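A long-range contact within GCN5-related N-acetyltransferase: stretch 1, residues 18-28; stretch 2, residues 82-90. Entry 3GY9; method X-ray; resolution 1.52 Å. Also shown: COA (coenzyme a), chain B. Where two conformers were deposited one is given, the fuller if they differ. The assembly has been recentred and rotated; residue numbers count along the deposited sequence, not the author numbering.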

# COMPACT_ATOMS: atom_id res chain seq x y z
N LEU A 18 -6.81 15.68 4.15
CA LEU A 18 -6.99 16.00 5.57
C LEU A 18 -7.73 14.91 6.36
O LEU A 18 -7.33 14.59 7.48
CB LEU A 18 -7.62 17.36 5.79
CG LEU A 18 -6.65 18.49 5.55
CD1 LEU A 18 -7.37 19.80 5.77
CD2 LEU A 18 -5.41 18.39 6.47
N PRO A 19 -8.84 14.38 5.82
CA PRO A 19 -9.50 13.31 6.59
C PRO A 19 -8.60 12.11 6.89
O PRO A 19 -8.56 11.63 8.03
CB PRO A 19 -10.68 12.92 5.72
CG PRO A 19 -10.96 14.14 4.90
CD PRO A 19 -9.64 14.79 4.64
N LEU A 20 -7.86 11.66 5.89
CA LEU A 20 -6.93 10.53 6.04
C LEU A 20 -5.82 10.86 7.05
O LEU A 20 -5.45 10.03 7.89
CB LEU A 20 -6.34 10.15 4.67
CG LEU A 20 -6.12 8.67 4.40
CD1 LEU A 20 -7.39 7.88 4.44
CD2 LEU A 20 -5.44 8.52 3.06
N LEU A 21 -5.31 12.08 6.98
CA LEU A 21 -4.28 12.54 7.92
C LEU A 21 -4.82 12.57 9.34
O LEU A 21 -4.14 12.14 10.29
CB LEU A 21 -3.79 13.94 7.54
CG LEU A 21 -2.82 13.99 6.38
CD1 LEU A 21 -2.67 15.41 5.82
CD2 LEU A 21 -1.46 13.48 6.86
N ALA A 22 -6.04 13.07 9.50
CA ALA A 22 -6.64 13.22 10.82
C ALA A 22 -6.92 11.89 11.48
O ALA A 22 -6.59 11.67 12.65
CB ALA A 22 -7.93 14.04 10.74
N LYS A 23 -7.59 11.00 10.75
CA LYS A 23 -7.95 9.71 11.31
C LYS A 23 -6.73 8.85 11.62
O LYS A 23 -6.69 8.17 12.66
CB LYS A 23 -8.94 8.96 10.40
CG LYS A 23 -10.29 9.64 10.30
CD LYS A 23 -11.04 9.58 11.63
CE LYS A 23 -12.44 10.18 11.53
N SER A 24 -5.77 8.83 10.71
CA SER A 24 -4.57 8.03 10.92
C SER A 24 -3.80 8.55 12.13
O SER A 24 -3.36 7.76 12.97
CB SER A 24 -3.72 7.99 9.66
OG SER A 24 -3.26 9.27 9.27
N SER A 25 -3.65 9.86 12.23
CA SER A 25 -2.99 10.48 13.39
C SER A 25 -3.69 10.14 14.68
O SER A 25 -3.06 9.80 15.69
CB SER A 25 -2.95 12.01 13.24
OG SER A 25 -2.55 12.63 14.46
N GLN A 26 -5.02 10.23 14.67
CA GLN A 26 -5.83 9.88 15.85
C GLN A 26 -5.55 8.48 16.36
O GLN A 26 -5.50 8.24 17.55
CB GLN A 26 -7.33 9.94 15.54
CG GLN A 26 -7.97 11.27 15.72
CD GLN A 26 -9.47 11.17 15.62
OE1 GLN A 26 -10.01 10.33 14.89
NE2 GLN A 26 -10.17 12.03 16.36
N GLU A 27 -5.38 7.54 15.42
CA GLU A 27 -5.10 6.16 15.76
C GLU A 27 -3.65 5.89 16.15
O GLU A 27 -3.31 4.77 16.53
CB GLU A 27 -5.44 5.27 14.57
CG GLU A 27 -6.91 5.12 14.35
CD GLU A 27 -7.20 4.07 13.32
OE1 GLU A 27 -6.58 4.16 12.26
OE2 GLU A 27 -8.04 3.18 13.60
N GLY A 28 -2.79 6.89 16.03
CA GLY A 28 -1.39 6.77 16.39
C GLY A 28 -0.48 6.39 15.23
O GLY A 28 0.67 6.07 15.45
N VAL A 82 0.04 1.82 3.43
CA VAL A 82 -1.31 1.30 3.24
C VAL A 82 -2.16 1.66 4.44
O VAL A 82 -1.84 1.32 5.57
CB VAL A 82 -1.28 -0.24 3.10
CG1 VAL A 82 -2.70 -0.79 3.15
CG2 VAL A 82 -0.56 -0.63 1.82
N TYR A 83 -3.25 2.37 4.18
CA TYR A 83 -4.15 2.82 5.25
C TYR A 83 -5.56 2.99 4.69
O TYR A 83 -5.73 3.61 3.63
CB TYR A 83 -3.68 4.17 5.82
CG TYR A 83 -4.53 4.63 6.97
CD1 TYR A 83 -4.35 4.13 8.25
CD2 TYR A 83 -5.53 5.57 6.77
CE1 TYR A 83 -5.15 4.55 9.31
CE2 TYR A 83 -6.34 5.99 7.83
CZ TYR A 83 -6.15 5.47 9.08
OH TYR A 83 -6.94 5.88 10.14
N VAL A 84 -6.55 2.44 5.38
CA VAL A 84 -7.96 2.61 5.01
C VAL A 84 -8.64 3.36 6.15
O VAL A 84 -8.43 3.03 7.32
CB VAL A 84 -8.66 1.24 4.85
CG1 VAL A 84 -10.14 1.41 4.50
CG2 VAL A 84 -7.96 0.44 3.77
N LEU A 85 -9.43 4.38 5.81
CA LEU A 85 -10.19 5.14 6.82
C LEU A 85 -11.00 4.18 7.67
O LEU A 85 -11.62 3.25 7.15
CB LEU A 85 -11.15 6.15 6.19
CG LEU A 85 -10.61 7.46 5.62
CD1 LEU A 85 -11.78 8.23 5.02
CD2 LEU A 85 -9.91 8.30 6.69
N PRO A 86 -10.99 4.39 9.01
CA PRO A 86 -11.71 3.47 9.88
C PRO A 86 -13.15 3.15 9.44
O PRO A 86 -13.53 1.98 9.41
CB PRO A 86 -11.69 4.19 11.24
CG PRO A 86 -10.42 4.95 11.21
CD PRO A 86 -10.29 5.44 9.80
N GLU A 87 -13.92 4.16 9.06
CA GLU A 87 -15.33 3.94 8.69
C GLU A 87 -15.51 3.17 7.38
O GLU A 87 -16.60 2.65 7.11
CB GLU A 87 -16.08 5.27 8.64
CG GLU A 87 -15.62 6.20 7.51
CD GLU A 87 -15.90 7.67 7.78
OE1 GLU A 87 -14.93 8.43 8.04
OE2 GLU A 87 -17.10 8.05 7.77
N ALA A 88 -14.43 3.06 6.59
CA ALA A 88 -14.47 2.40 5.28
C ALA A 88 -13.86 1.00 5.30
O ALA A 88 -13.81 0.35 4.26
CB ALA A 88 -13.77 3.24 4.24
N ARG A 89 -13.39 0.56 6.47
CA ARG A 89 -12.82 -0.79 6.60
C ARG A 89 -13.88 -1.87 6.51
O ARG A 89 -15.09 -1.61 6.67
CB ARG A 89 -12.07 -0.90 7.91
CG ARG A 89 -10.83 -0.04 7.93
CD ARG A 89 -10.21 0.04 9.30
NE ARG A 89 -9.18 1.07 9.25
CZ ARG A 89 -8.63 1.66 10.30
NH1 ARG A 89 -8.97 1.33 11.54
NH2 ARG A 89 -7.71 2.60 10.09
N SER A 90 -13.43 -3.08 6.20
CA SER A 90 -14.25 -4.30 6.20
C SER A 90 -15.26 -4.32 5.05
O SER A 90 -16.30 -4.98 5.16
CB SER A 90 -14.97 -4.49 7.54
OG SER A 90 -14.07 -4.45 8.61
N1A COA B . -9.15 -3.79 10.82
C2A COA B . -8.09 -4.62 10.51
N3A COA B . -8.24 -5.66 9.62
C4A COA B . -9.45 -5.86 9.03
C5A COA B . -10.53 -5.04 9.33
C6A COA B . -10.38 -3.99 10.23
N6A COA B . -11.42 -3.26 10.61
N7A COA B . -11.59 -5.49 8.60
C8A COA B . -11.20 -6.56 7.87
N9A COA B . -9.87 -6.80 8.14
C1B COA B . -9.04 -7.88 7.61
C2B COA B . -9.74 -9.23 7.67
O2B COA B . -8.80 -10.24 7.94
C3B COA B . -10.30 -9.39 6.28
O3B COA B . -10.46 -10.73 5.88
P3B COA B . -11.95 -11.29 5.73
O7A COA B . -11.91 -12.73 5.27
O8A COA B . -12.62 -11.16 7.07
O9A COA B . -12.72 -10.47 4.72
C4B COA B . -9.24 -8.70 5.45
O4B COA B . -8.77 -7.62 6.24
C5B COA B . -9.75 -8.22 4.09
O5B COA B . -10.83 -7.34 4.27
P1A COA B . -10.93 -5.90 3.54
O1A COA B . -10.50 -5.97 2.11
O2A COA B . -12.34 -5.45 3.78
O3A COA B . -9.92 -5.07 4.46
P2A COA B . -9.90 -3.49 4.74
O4A COA B . -10.48 -2.68 3.60
O5A COA B . -10.44 -3.24 6.10
O6A COA B . -8.31 -3.26 4.73
CBP COA B . -6.55 -2.92 6.37
CCP COA B . -7.46 -3.92 5.67
CDP COA B . -5.61 -2.29 5.34
CEP COA B . -5.72 -3.69 7.41
CAP COA B . -7.40 -1.82 7.03
OAP COA B . -8.37 -2.42 7.86
C9P COA B . -6.55 -0.89 7.85
O9P COA B . -5.88 0.19 7.27
N8P COA B . -6.48 -1.19 9.15
C7P COA B . -5.71 -0.40 10.09
C6P COA B . -5.07 -1.27 11.17
C5P COA B . -6.13 -1.88 12.06
O5P COA B . -7.31 -1.90 11.69
N4P COA B . -5.71 -2.36 13.23
C3P COA B . -6.55 -3.22 14.04
C2P COA B . -7.73 -2.46 14.66
S1P COA B . -7.26 -1.01 15.64

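A single helix can meet another segment through apolar packing in one turn and through charge in a later one, and this acetyltransferase gives a compact example. The helix that begins stretch 1 runs nearly perpendicular to strand 82-84, at 96°, with the axes 9.8 Å apart at closest approach; the backbones come nearest where Leu20 CA lies 6.3 Å from Leu85 CA, just beyond the strand.

Along the helix, Pro19 contributes mainly its carbonyl, with O 3.8 Å from Leu85 CD2. Leu20 supplies the apolar center: its CA-to-CB bond points sideways, but its end reaches across, so that CD1 packs 3.4 Å from Leu85 CD2 and 3.8 Å from Tyr83 CD2, at the edge of the tyrosine ring. Leu21 and Ala22 make no contact with stretch 2. One turn on from Pro19, the CA-to-CB bond of Lys23 points toward stretch 2, and the aliphatic part of the side chain packs there, placing CB 3.8 Å from Pro86 CD and CG 3.9 Å from Leu85 CD2.

Ser24 lays its CB over one face of the Tyr83 ring, 3.7 Å from the ring centroid, in a CH-pi contact. Its hydroxyl is engaged within the helix, OG donating to Leu20 O at 2.7 Å.

Past Ser25 and Gln26, which do not touch stretch 2, Glu27 brings the charge. Its OE1 accepts hydrogen bonds from Tyr83 OH at 2.8 Å and Arg89 NH2 at 2.9 Å, while OE2 accepts one from Arg89 NH1, also at 2.9 Å. The carboxylate thus meets the guanidinium in a two-pronged salt bridge. Arg89 is further held by its own stretch, NE and NH2 each donating to Val84 O at 2.9 Å, and coenzyme A N8P lies over one guanidinium face. Gly28 then closes the helix in a Schellman motif, its positive phi suited to glycine.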